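Local coordinates for protein dihydropteridine reductase (Caenorhabditis elegans, PDB 1OOE) that probably catalyses the NAD(P)H-dependent reduction of quinonoid dihydrobiopterin to tetrahydrobiopterin, working as a homodimeric short-chain dehydrogenase/reductase, at residues A220-T225 / S231-Q236; S17-F22 / F77-G82; K51-Q56 / S107-A112; T29-D34 / A65-G70. All coordinates share one frame; numbering follows the deposited sequence. Where two conformers were deposited one is given.

Interaction 1: residues A220-T225 / S231-Q236; sequences ALLKIT and STITPQ
Lys223 and Gln236 bury the most surface here, with the amide of Gln236 folded back beside the aliphatic base of the lysine: NE2 of Gln236 sits 3.6 Å from CB of Lys223. The glutamine gets there by bending at chi2 (-62°), which also lets NE2 bond Thr234 O at 3.0 Å. That oxygen has a second donor, Lys223 N at 3.1 Å, and the two N-H groups arrive from opposite faces of its carbonyl plane. Lys223 in turn accepts from Thr234 N at its own O (2.9 Å, almost straight at 175°), which closes the hydrogen-bonded pair. Water 2 links Lys223 O with the hydroxyls of Thr225 and Thr234 on the same face.

Ile233 works on the other face. Its CG2 rests 3.7 Å from Leu222 CB, while its CG1 runs beside Ile224 CG1 at 4.0 Å, both chains pointing the same way. Beyond them helix 198-210 covers this face through Phe200, His204 and Ile201, and a MES molecule, probably from the crystallisation liquor, lies near Ile233. Two antiparallel strands, 221-227 and 230-235, thus form a beta hairpin that ends the Rossmann-type sheet, with 230-235 as its outermost strand on this side.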
loop_
_atom_site.group_PDB
_atom_site.type_symbol
_atom_site.label_atom_id
_atom_site.label_comp_id
_atom_site.label_asym_id
_atom_site.label_seq_id
_atom_site.Cartn_x
_atom_site.Cartn_y
_atom_site.Cartn_z
ATOM N N ALA A 220 12.037 -12.379 3.238
ATOM C CA ALA A 220 13.171 -11.504 2.959
ATOM C C ALA A 220 12.944 -10.520 1.814
ATOM O O ALA A 220 12.327 -10.855 0.806
ATOM C CB ALA A 220 14.411 -12.347 2.667
ATOM N N LEU A 221 13.453 -9.303 1.997
ATOM C CA LEU A 221 13.392 -8.251 0.985
ATOM C C LEU A 221 14.845 -8.253 0.509
ATOM O O LEU A 221 15.743 -7.809 1.227
ATOM C CB LEU A 221 13.016 -6.908 1.627
ATOM C CG LEU A 221 11.674 -6.881 2.375
ATOM C CD1 LEU A 221 11.459 -5.503 2.980
ATOM C CD2 LEU A 221 10.531 -7.221 1.426
ATOM N N LEU A 222 15.065 -8.767 -0.697
ATOM C CA LEU A 222 16.406 -8.933 -1.257
ATOM C C LEU A 222 16.885 -7.861 -2.229
ATOM O O LEU A 222 16.474 -7.839 -3.388
ATOM C CB LEU A 222 16.477 -10.300 -1.943
ATOM C CG LEU A 222 15.973 -11.466 -1.081
ATOM C CD1 LEU A 222 15.789 -12.715 -1.944
ATOM C CD2 LEU A 222 16.949 -11.735 0.055
ATOM N N LYS A 223 17.771 -6.989 -1.758
ATOM C CA LYS A 223 18.311 -5.933 -2.611
ATOM C C LYS A 223 19.429 -6.539 -3.458
ATOM O O LYS A 223 20.365 -7.146 -2.934
ATOM C CB LYS A 223 18.847 -4.781 -1.756
ATOM C CG LYS A 223 19.309 -3.569 -2.555
ATOM C CD LYS A 223 19.671 -2.426 -1.621
ATOM C CE LYS A 223 20.139 -1.193 -2.379
ATOM N NZ LYS A 223 20.448 -0.081 -1.435
ATOM N N ILE A 224 19.326 -6.373 -4.771
ATOM C CA ILE A 224 20.310 -6.937 -5.675
ATOM C C ILE A 224 21.125 -5.851 -6.360
ATOM O O ILE A 224 20.578 -4.983 -7.042
ATOM C CB ILE A 224 19.618 -7.820 -6.724
ATOM C CG1 ILE A 224 18.810 -8.905 -6.002
ATOM C CG2 ILE A 224 20.653 -8.445 -7.657
ATOM C CD1 ILE A 224 18.017 -9.811 -6.920
ATOM N N THR A 225 22.437 -5.911 -6.161
ATOM C CA THR A 225 23.352 -4.933 -6.735
ATOM C C THR A 225 24.481 -5.592 -7.522
ATOM O O THR A 225 24.821 -6.756 -7.302
ATOM C CB THR A 225 23.971 -4.056 -5.625
ATOM O OG1 THR A 225 24.626 -4.896 -4.665
ATOM C CG2 THR A 225 22.892 -3.244 -4.919
ATOM N N SER A 231 27.513 -9.640 -9.130
ATOM C CA SER A 231 26.217 -9.369 -8.515
ATOM C C SER A 231 26.137 -9.903 -7.088
ATOM O O SER A 231 26.696 -10.952 -6.773
ATOM C CB SER A 231 25.091 -9.978 -9.353
ATOM O OG SER A 231 25.011 -9.356 -10.625
ATOM N N THR A 232 25.430 -9.170 -6.234
ATOM C CA THR A 232 25.276 -9.547 -4.835
ATOM C C THR A 232 23.828 -9.382 -4.377
ATOM O O THR A 232 23.141 -8.453 -4.799
ATOM C CB THR A 232 26.174 -8.672 -3.931
ATOM O OG1 THR A 232 27.542 -8.808 -4.336
ATOM C CG2 THR A 232 26.041 -9.091 -2.475
ATOM N N ILE A 233 23.375 -10.298 -3.524
ATOM C CA ILE A 233 22.020 -10.256 -2.976
ATOM C C ILE A 233 22.152 -10.001 -1.474
ATOM O O ILE A 233 22.737 -10.807 -0.751
ATOM C CB ILE A 233 21.279 -11.591 -3.199
ATOM C CG1 ILE A 233 21.201 -11.894 -4.697
ATOM C CG2 ILE A 233 19.875 -11.526 -2.592
ATOM C CD1 ILE A 233 20.539 -13.223 -5.012
ATOM N N THR A 234 21.609 -8.881 -1.011
ATOM C CA THR A 234 21.700 -8.520 0.400
ATOM C C THR A 234 20.330 -8.311 1.047
ATOM O O THR A 234 19.590 -7.403 0.668
ATOM C CB THR A 234 22.510 -7.209 0.581
ATOM O OG1 THR A 234 23.747 -7.300 -0.134
ATOM C CG2 THR A 234 22.806 -6.959 2.053
ATOM N N PRO A 235 19.967 -9.164 2.019
ATOM C CA PRO A 235 18.676 -9.022 2.698
ATOM C C PRO A 235 18.656 -7.692 3.454
ATOM O O PRO A 235 19.656 -7.312 4.072
ATOM C CB PRO A 235 18.652 -10.220 3.648
ATOM C CG PRO A 235 19.482 -11.234 2.936
ATOM C CD PRO A 235 20.633 -10.415 2.422
ATOM N N GLN A 236 17.527 -6.989 3.394
ATOM C CA GLN A 236 17.382 -5.700 4.068
ATOM C C GLN A 236 16.565 -5.812 5.350
ATOM O O GLN A 236 16.151 -6.940 5.686
ATOM C CB GLN A 236 16.721 -4.684 3.130
ATOM C CG GLN A 236 17.486 -4.439 1.842
ATOM C CD GLN A 236 18.871 -3.857 2.083
ATOM O OE1 GLN A 236 19.008 -2.757 2.614
ATOM N NE2 GLN A 236 19.902 -4.595 1.690
ATOM O OXT GLN A 236 16.353 -4.770 6.005
HETATM O O HOH W 1 14.520 -8.777 4.811
HETATM O O HOH W 2 23.096 -6.057 -2.546
#

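Interaction 2: residues S17-F22 / F77-G82; sequences SAILEF and FCVAGG
Ile19 reaches from helix 14-25 of the Rossmann fold to Phe77 and Val79, at the end of strand 73-78 and just beyond it. Its two branches divide the work. CG2 lies 3.9 Å from CD2 of Phe77, meeting the ring obliquely, and CD1 at the other end of the side chain comes within 4.1 Å of Val79 CG1. With CG1 of Ile19 anti to the carbonyl carbon (chi1 -67°), CG2 is left beside that carbon, and the forked side chain can serve both partners at once. No hydrogen bond crosses; the contact is apolar and largely buried.

Around this first shell, the Phe77 ring also meets the ring of Phe23, their planes at about 50°, and touches Leu124 and Gln126 of the neighbouring strand 123-128, while Ser202 and Leu205 of helix 198-210 pack on Ile19. Val79 also lies against the glycine-rich strand-turn-helix segment with Gly11, Gly13 and Gly16, consistent with a Rossmann dinucleotide-binding loop. Backbone bonds to strand 4-9 hold Phe77 through Ile7 and Tyr9 and Val79 through Tyr9, and between the two Cys78 O is held by the hydroxyl OG1 of Thr128.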
loop_
_atom_site.group_PDB
_atom_site.type_symbol
_atom_site.label_atom_id
_atom_site.label_comp_id
_atom_site.label_asym_id
_atom_site.label_seq_id
_atom_site.Cartn_x
_atom_site.Cartn_y
_atom_site.Cartn_z
ATOM N N SER A 17 9.888 -12.762 -19.517
ATOM C CA SER A 17 10.150 -13.611 -20.671
ATOM C C SER A 17 11.454 -14.382 -20.476
ATOM O O SER A 17 11.564 -15.543 -20.875
ATOM C CB SER A 17 10.216 -12.766 -21.953
ATOM O OG SER A 17 10.511 -13.571 -23.080
ATOM N N ALA A 18 12.440 -13.738 -19.856
ATOM C CA ALA A 18 13.722 -14.387 -19.604
ATOM C C ALA A 18 13.536 -15.558 -18.640
ATOM O O ALA A 18 14.108 -16.635 -18.831
ATOM C CB ALA A 18 14.714 -13.386 -19.018
ATOM N N ILE A 19 12.744 -15.335 -17.597
ATOM C CA ILE A 19 12.479 -16.371 -16.605
ATOM C C ILE A 19 11.726 -17.532 -17.248
ATOM O O ILE A 19 12.085 -18.694 -17.062
ATOM C CB ILE A 19 11.657 -15.800 -15.420
ATOM C CG1 ILE A 19 12.508 -14.783 -14.657
ATOM C CG2 ILE A 19 11.215 -16.927 -14.478
ATOM C CD1 ILE A 19 11.727 -13.941 -13.671
ATOM N N LEU A 20 10.689 -17.212 -18.017
ATOM C CA LEU A 20 9.891 -18.230 -18.690
ATOM C C LEU A 20 10.760 -19.088 -19.609
ATOM O O LEU A 20 10.700 -20.317 -19.566
ATOM C CB LEU A 20 8.763 -17.564 -19.488
ATOM C CG LEU A 20 7.722 -18.462 -20.167
ATOM C CD1 LEU A 20 6.436 -17.668 -20.406
ATOM C CD2 LEU A 20 8.274 -19.006 -21.472
ATOM N N GLU A 21 11.577 -18.439 -20.433
ATOM C CA GLU A 21 12.454 -19.165 -21.346
ATOM C C GLU A 21 13.452 -20.046 -20.598
ATOM O O GLU A 21 13.710 -21.184 -20.996
ATOM C CB GLU A 21 13.222 -18.186 -22.241
ATOM C CG GLU A 21 12.379 -17.473 -23.286
ATOM C CD GLU A 21 11.670 -18.433 -24.223
ATOM O OE1 GLU A 21 12.205 -19.538 -24.461
ATOM O OE2 GLU A 21 10.587 -18.077 -24.733
ATOM N N PHE A 22 14.011 -19.519 -19.514
ATOM C CA PHE A 22 14.994 -20.254 -18.729
ATOM C C PHE A 22 14.432 -21.528 -18.100
ATOM O O PHE A 22 15.060 -22.584 -18.167
ATOM C CB PHE A 22 15.576 -19.354 -17.639
ATOM C CG PHE A 22 16.768 -19.941 -16.942
ATOM C CD1 PHE A 22 17.981 -20.080 -17.610
ATOM C CD2 PHE A 22 16.678 -20.360 -15.621
ATOM C CE1 PHE A 22 19.090 -20.627 -16.968
ATOM C CE2 PHE A 22 17.783 -20.911 -14.969
ATOM C CZ PHE A 22 18.989 -21.043 -15.643
ATOM N N PHE A 77 6.033 -16.959 -9.836
ATOM C CA PHE A 77 6.937 -15.816 -9.919
ATOM C C PHE A 77 6.202 -14.611 -10.488
ATOM O O PHE A 77 5.763 -14.637 -11.633
ATOM C CB PHE A 77 8.133 -16.158 -10.815
ATOM C CG PHE A 77 8.750 -17.508 -10.531
ATOM C CD1 PHE A 77 9.020 -17.913 -9.225
ATOM C CD2 PHE A 77 9.073 -18.365 -11.579
ATOM C CE1 PHE A 77 9.605 -19.154 -8.968
ATOM C CE2 PHE A 77 9.659 -19.608 -11.335
ATOM C CZ PHE A 77 9.925 -20.003 -10.028
ATOM N N CYS A 78 6.075 -13.556 -9.686
ATOM C CA CYS A 78 5.371 -12.352 -10.118
ATOM C C CYS A 78 6.324 -11.191 -10.374
ATOM O O CYS A 78 6.933 -10.664 -9.443
ATOM C CB CYS A 78 4.343 -11.944 -9.062
ATOM S SG CYS A 78 3.262 -10.582 -9.564
ATOM N N VAL A 79 6.441 -10.796 -11.640
ATOM C CA VAL A 79 7.322 -9.700 -12.034
ATOM C C VAL A 79 6.588 -8.659 -12.881
ATOM O O VAL A 79 7.212 -7.887 -13.617
ATOM C CB VAL A 79 8.537 -10.233 -12.834
ATOM C CG1 VAL A 79 9.421 -11.074 -11.921
ATOM C CG2 VAL A 79 8.063 -11.065 -14.029
ATOM N N ALA A 80 5.265 -8.623 -12.754
ATOM C CA ALA A 80 4.442 -7.689 -13.520
ATOM C C ALA A 80 4.483 -6.253 -12.995
ATOM O O ALA A 80 4.808 -6.013 -11.835
ATOM C CB ALA A 80 3.002 -8.181 -13.542
ATOM N N GLY A 81 4.155 -5.298 -13.862
ATOM C CA GLY A 81 4.126 -3.909 -13.438
ATOM C C GLY A 81 5.126 -2.956 -14.065
ATOM O O GLY A 81 6.232 -3.347 -14.435
ATOM N N GLY A 82 4.723 -1.690 -14.161
ATOM C CA GLY A 82 5.574 -0.660 -14.735
ATOM C C GLY A 82 5.796 0.492 -13.768
ATOM O O GLY A 82 5.733 0.306 -12.555
#

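Interaction 3: residues K51-Q56 / S107-A112; sequences KNWTEQ and SSAIAA
Trp53 turns the edge of its indole, not a face, toward Ala109 and Ile110 of helix 93-118. CZ2 of the tryptophan comes within 3.6 Å of Ala109 CB, and NE1 lies 4.0 Å from Ile110 CG1, both partners lying near the plane of the ring. The side chains of Trp53 and Ile110 run antiparallel, each passing the other, so the isoleucine goes on beyond the pyrrole edge until its CD1 stands 4.0 Å from Gln56 CB. A first torsion that sets CG roughly anti to the backbone N (chi1 -155°) carries the indole across to the second helix. One face of the indole is occupied too, since the ring of Trp106 stacks on it.

The first turn that presents Trp53 and Gln56 is held by a capping box. Asn52 OD1 accepts from Glu55 N at 2.8 Å. In return, Asn52 N donates to Glu55 OE1 at 2.9 Å, using the anti lone pair of that oxygen in a nearly straight bond (171°). Gln56 NE2 adds a weak bond to Lys51 O.

The second subunit closes over the same spot: its Val94 packs on Trp53 and its Phe93 on Ala109. Helix 93-118 is thus part of the subunit interface, in keeping with the paired long helices through which classical short-chain dehydrogenases dimerise.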
loop_
_atom_site.group_PDB
_atom_site.type_symbol
_atom_site.label_atom_id
_atom_site.label_comp_id
_atom_site.label_asym_id
_atom_site.label_seq_id
_atom_site.Cartn_x
_atom_site.Cartn_y
_atom_site.Cartn_z
ATOM N N LYS A 51 -11.006 -4.973 -16.626
ATOM C CA LYS A 51 -11.759 -5.509 -15.493
ATOM C C LYS A 51 -11.205 -5.011 -14.160
ATOM O O LYS A 51 -10.019 -4.673 -14.063
ATOM C CB LYS A 51 -11.731 -7.042 -15.528
ATOM C CG LYS A 51 -12.407 -7.614 -16.764
ATOM C CD LYS A 51 -12.483 -9.124 -16.722
ATOM C CE LYS A 51 -13.328 -9.652 -17.871
ATOM N NZ LYS A 51 -13.540 -11.117 -17.749
ATOM N N ASN A 52 -12.061 -4.953 -13.139
ATOM C CA ASN A 52 -11.614 -4.493 -11.824
ATOM C C ASN A 52 -10.842 -5.589 -11.093
ATOM O O ASN A 52 -10.668 -6.686 -11.621
ATOM C CB ASN A 52 -12.789 -3.982 -10.965
ATOM C CG ASN A 52 -13.859 -5.032 -10.720
ATOM O OD1 ASN A 52 -13.563 -6.183 -10.401
ATOM N ND2 ASN A 52 -15.120 -4.626 -10.843
ATOM N N TRP A 53 -10.384 -5.289 -9.881
ATOM C CA TRP A 53 -9.581 -6.227 -9.099
ATOM C C TRP A 53 -10.236 -7.590 -8.888
ATOM O O TRP A 53 -9.642 -8.619 -9.206
ATOM C CB TRP A 53 -9.234 -5.611 -7.739
ATOM C CG TRP A 53 -7.981 -6.162 -7.093
ATOM C CD1 TRP A 53 -7.278 -7.280 -7.459
ATOM C CD2 TRP A 53 -7.302 -5.619 -5.956
ATOM N NE1 TRP A 53 -6.202 -7.462 -6.613
ATOM C CE2 TRP A 53 -6.196 -6.455 -5.683
ATOM C CE3 TRP A 53 -7.522 -4.502 -5.139
ATOM C CZ2 TRP A 53 -5.312 -6.209 -4.625
ATOM C CZ3 TRP A 53 -6.648 -4.257 -4.093
ATOM C CH2 TRP A 53 -5.554 -5.107 -3.843
ATOM N N THR A 54 -11.455 -7.602 -8.352
ATOM C CA THR A 54 -12.143 -8.864 -8.105
ATOM C C THR A 54 -12.484 -9.599 -9.400
ATOM O O THR A 54 -12.452 -10.828 -9.447
ATOM C CB THR A 54 -13.426 -8.659 -7.252
ATOM O OG1 THR A 54 -14.265 -7.669 -7.861
ATOM C CG2 THR A 54 -13.059 -8.211 -5.846
ATOM N N GLU A 55 -12.798 -8.854 -10.457
ATOM C CA GLU A 55 -13.106 -9.484 -11.739
ATOM C C GLU A 55 -11.840 -10.149 -12.278
ATOM O O GLU A 55 -11.891 -11.248 -12.830
ATOM C CB GLU A 55 -13.627 -8.447 -12.745
ATOM C CG GLU A 55 -15.001 -7.876 -12.406
ATOM C CD GLU A 55 -15.471 -6.838 -13.416
ATOM O OE1 GLU A 55 -14.696 -5.904 -13.722
ATOM O OE2 GLU A 55 -16.618 -6.948 -13.901
ATOM N N GLN A 56 -10.698 -9.482 -12.119
ATOM C CA GLN A 56 -9.437 -10.050 -12.583
ATOM C C GLN A 56 -9.089 -11.298 -11.780
ATOM O O GLN A 56 -8.650 -12.302 -12.344
ATOM C CB GLN A 56 -8.305 -9.022 -12.475
ATOM C CG GLN A 56 -8.088 -8.206 -13.741
ATOM C CD GLN A 56 -6.874 -7.306 -13.640
ATOM O OE1 GLN A 56 -5.838 -7.707 -13.109
ATOM N NE2 GLN A 56 -6.989 -6.087 -14.159
ATOM N N SER A 107 -1.539 -7.348 -8.956
ATOM C CA SER A 107 -0.828 -8.540 -9.419
ATOM C C SER A 107 -0.201 -9.342 -8.286
ATOM O O SER A 107 -0.356 -10.565 -8.223
ATOM C CB SER A 107 0.247 -8.145 -10.439
ATOM O OG SER A 107 1.148 -7.192 -9.897
ATOM N N SER A 108 0.502 -8.660 -7.387
ATOM C CA SER A 108 1.139 -9.342 -6.265
ATOM C C SER A 108 0.118 -10.092 -5.429
ATOM O O SER A 108 0.367 -11.210 -5.000
ATOM C CB SER A 108 1.875 -8.340 -5.370
ATOM O OG SER A 108 2.964 -7.756 -6.053
ATOM N N ALA A 109 -1.030 -9.466 -5.195
ATOM C CA ALA A 109 -2.077 -10.088 -4.392
ATOM C C ALA A 109 -2.689 -11.299 -5.087
ATOM O O ALA A 109 -2.952 -12.312 -4.446
ATOM C CB ALA A 109 -3.158 -9.074 -4.071
ATOM N N ILE A 110 -2.935 -11.193 -6.389
ATOM C CA ILE A 110 -3.511 -12.315 -7.125
ATOM C C ILE A 110 -2.482 -13.443 -7.212
ATOM O O ILE A 110 -2.834 -14.623 -7.149
ATOM C CB ILE A 110 -3.984 -11.879 -8.537
ATOM C CG1 ILE A 110 -5.160 -10.907 -8.392
ATOM C CG2 ILE A 110 -4.412 -13.098 -9.356
ATOM C CD1 ILE A 110 -5.684 -10.348 -9.698
ATOM N N ALA A 111 -1.203 -13.089 -7.332
ATOM C CA ALA A 111 -0.163 -14.114 -7.377
ATOM C C ALA A 111 -0.179 -14.870 -6.044
ATOM O O ALA A 111 -0.054 -16.101 -6.010
ATOM C CB ALA A 111 1.213 -13.472 -7.611
ATOM N N ALA A 112 -0.345 -14.133 -4.947
ATOM C CA ALA A 112 -0.389 -14.750 -3.624
ATOM C C ALA A 112 -1.597 -15.680 -3.516
ATOM O O ALA A 112 -1.486 -16.792 -3.006
ATOM C CB ALA A 112 -0.449 -13.673 -2.536
#

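Interaction 4: residues T29-D34 / A65-G70; sequences TVLNID and ASSLQG
Gln69 NE2 donates a 2.8 Å, nearly straight bond (174°) to Ser66 O, at the end of the helix whose Ser67 and Leu68 rest on Leu31. The acceptor lies in the plane of the glutamine amide, whereas the N-H reaches the carbonyl tilted 32° from its plane. Gln69 is also where the chain leaves the helix, with positive phi, and its side chain folds back over the last turn.

In the Rossmann fold this is a helix lying across one face of the parallel part of the sheet: helix 53-68 leads from strand 43-46 at the edge to strand 73-78, and its end passes over strand 28-34. The contact itself rests on one methyl group. CD2 of Leu31 touches Ser67 OG at 3.8 Å and Leu68 CD2 at the same distance, so the two helix residues share a single branch of the leucine. The two leucines meet at a slant, and CG of Leu68 follows at 4.1 Å from the same methyl of Leu31.

Across this contact Ser67 OG meets only carbon, CD2 of Leu31; its hydrogen bond goes to Ser43 OG, at the start of the edge strand. His118 of helix 93-118 packs on Leu68. On the other face of strand 28-34, Val30 packs on Leu20 and Phe23 of helix 14-25, so the strand lies between two helix layers. Ser67 OG owes its place to a chi1 of 176°, opposite the backbone N, which sets the hydroxyl against CD2 of Leu31.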
loop_
_atom_site.group_PDB
_atom_site.type_symbol
_atom_site.label_atom_id
_atom_site.label_comp_id
_atom_site.label_asym_id
_atom_site.label_seq_id
_atom_site.Cartn_x
_atom_site.Cartn_y
_atom_site.Cartn_z
ATOM N N THR A 29 7.296 -27.007 -17.236
ATOM C CA THR A 29 6.113 -26.629 -17.999
ATOM C C THR A 29 5.869 -25.228 -17.457
ATOM O O THR A 29 5.908 -25.029 -16.244
ATOM C CB THR A 29 4.899 -27.505 -17.645
ATOM O OG1 THR A 29 5.173 -28.867 -17.997
ATOM C CG2 THR A 29 3.659 -27.027 -18.391
ATOM N N VAL A 30 5.627 -24.259 -18.332
ATOM C CA VAL A 30 5.425 -22.891 -17.871
ATOM C C VAL A 30 4.095 -22.255 -18.252
ATOM O O VAL A 30 3.686 -22.261 -19.414
ATOM C CB VAL A 30 6.565 -21.970 -18.369
ATOM C CG1 VAL A 30 6.431 -20.589 -17.741
ATOM C CG2 VAL A 30 7.914 -22.589 -18.039
ATOM N N LEU A 31 3.423 -21.701 -17.253
ATOM C CA LEU A 31 2.151 -21.032 -17.471
ATOM C C LEU A 31 2.395 -19.533 -17.384
ATOM O O LEU A 31 2.966 -19.047 -16.406
ATOM C CB LEU A 31 1.129 -21.444 -16.408
ATOM C CG LEU A 31 0.649 -22.898 -16.395
ATOM C CD1 LEU A 31 1.742 -23.809 -15.856
ATOM C CD2 LEU A 31 -0.597 -23.005 -15.525
ATOM N N ASN A 32 1.972 -18.805 -18.415
ATOM C CA ASN A 32 2.131 -17.356 -18.444
ATOM C C ASN A 32 0.818 -16.650 -18.142
ATOM O O ASN A 32 -0.238 -17.039 -18.642
ATOM C CB ASN A 32 2.626 -16.893 -19.819
ATOM C CG ASN A 32 2.497 -15.386 -20.006
ATOM O OD1 ASN A 32 3.167 -14.608 -19.332
ATOM N ND2 ASN A 32 1.622 -14.972 -20.918
ATOM N N ILE A 33 0.890 -15.616 -17.310
ATOM C CA ILE A 33 -0.281 -14.822 -16.967
ATOM C C ILE A 33 0.086 -13.388 -17.334
ATOM O O ILE A 33 1.006 -12.814 -16.752
ATOM C CB ILE A 33 -0.598 -14.879 -15.454
ATOM C CG1 ILE A 33 -0.941 -16.312 -15.037
ATOM C CG2 ILE A 33 -1.759 -13.946 -15.133
ATOM C CD1 ILE A 33 -1.227 -16.470 -13.546
ATOM N N ASP A 34 -0.610 -12.819 -18.312
ATOM C CA ASP A 34 -0.318 -11.454 -18.725
ATOM C C ASP A 34 -1.454 -10.895 -19.569
ATOM O O ASP A 34 -2.455 -11.569 -19.807
ATOM C CB ASP A 34 0.993 -11.403 -19.519
ATOM C CG ASP A 34 1.786 -10.130 -19.256
ATOM O OD1 ASP A 34 1.180 -9.039 -19.234
ATOM O OD2 ASP A 34 3.019 -10.219 -19.078
ATOM N N ALA A 65 -7.060 -22.705 -12.799
ATOM C CA ALA A 65 -7.588 -23.964 -12.287
ATOM C C ALA A 65 -7.954 -24.902 -13.435
ATOM O O ALA A 65 -7.736 -26.111 -13.350
ATOM C CB ALA A 65 -8.809 -23.707 -11.409
ATOM N N SER A 66 -8.508 -24.345 -14.508
ATOM C CA SER A 66 -8.887 -25.154 -15.663
ATOM C C SER A 66 -7.650 -25.778 -16.305
ATOM O O SER A 66 -7.692 -26.904 -16.801
ATOM C CB SER A 66 -9.622 -24.295 -16.696
ATOM O OG SER A 66 -10.005 -25.065 -17.825
ATOM N N SER A 67 -6.543 -25.044 -16.288
ATOM C CA SER A 67 -5.302 -25.528 -16.872
ATOM C C SER A 67 -4.569 -26.551 -16.003
ATOM O O SER A 67 -4.056 -27.547 -16.511
ATOM C CB SER A 67 -4.370 -24.349 -17.165
ATOM O OG SER A 67 -3.117 -24.798 -17.647
ATOM N N LEU A 68 -4.531 -26.312 -14.697
ATOM C CA LEU A 68 -3.826 -27.206 -13.780
ATOM C C LEU A 68 -4.539 -28.501 -13.400
ATOM O O LEU A 68 -3.895 -29.537 -13.229
ATOM C CB LEU A 68 -3.456 -26.448 -12.500
ATOM C CG LEU A 68 -2.419 -25.332 -12.656
ATOM C CD1 LEU A 68 -2.236 -24.636 -11.322
ATOM C CD2 LEU A 68 -1.094 -25.903 -13.144
ATOM N N GLN A 69 -5.861 -28.450 -13.273
ATOM C CA GLN A 69 -6.627 -29.628 -12.877
ATOM C C GLN A 69 -6.048 -30.194 -11.571
ATOM O O GLN A 69 -6.033 -29.507 -10.550
ATOM C CB GLN A 69 -6.606 -30.687 -13.987
ATOM C CG GLN A 69 -7.347 -30.285 -15.268
ATOM C CD GLN A 69 -8.828 -30.016 -15.041
ATOM O OE1 GLN A 69 -9.546 -30.849 -14.478
ATOM N NE2 GLN A 69 -9.295 -28.854 -15.486
ATOM N N GLY A 70 -5.553 -31.430 -11.603
ATOM C CA GLY A 70 -5.007 -32.029 -10.395
ATOM C C GLY A 70 -3.537 -31.780 -10.098
ATOM O O GLY A 70 -2.968 -32.410 -9.204
#

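Interactions 2, 3 and 4 belong to the Rossmann core, while interaction 1 finishes the same sheet near the C-terminus, its centre about 30 Å from that of interaction 4. Along the chain, interaction 4 falls within the span joined by interaction 2, interaction 3 alternates with both, and interaction 1 follows them all. Interactions 3 and 4 use the two ends of helix 53-68, centres about 16 Å apart. Interaction 2 touches both: Cys78 packs on Ala111, and Leu20 on Asn32. Helix layers thus clasp both faces of one sheet, with interaction 3 at the subunit boundary and interaction 1 beyond the core, on the opposite side of the chain's centre from interactions 3 and 4.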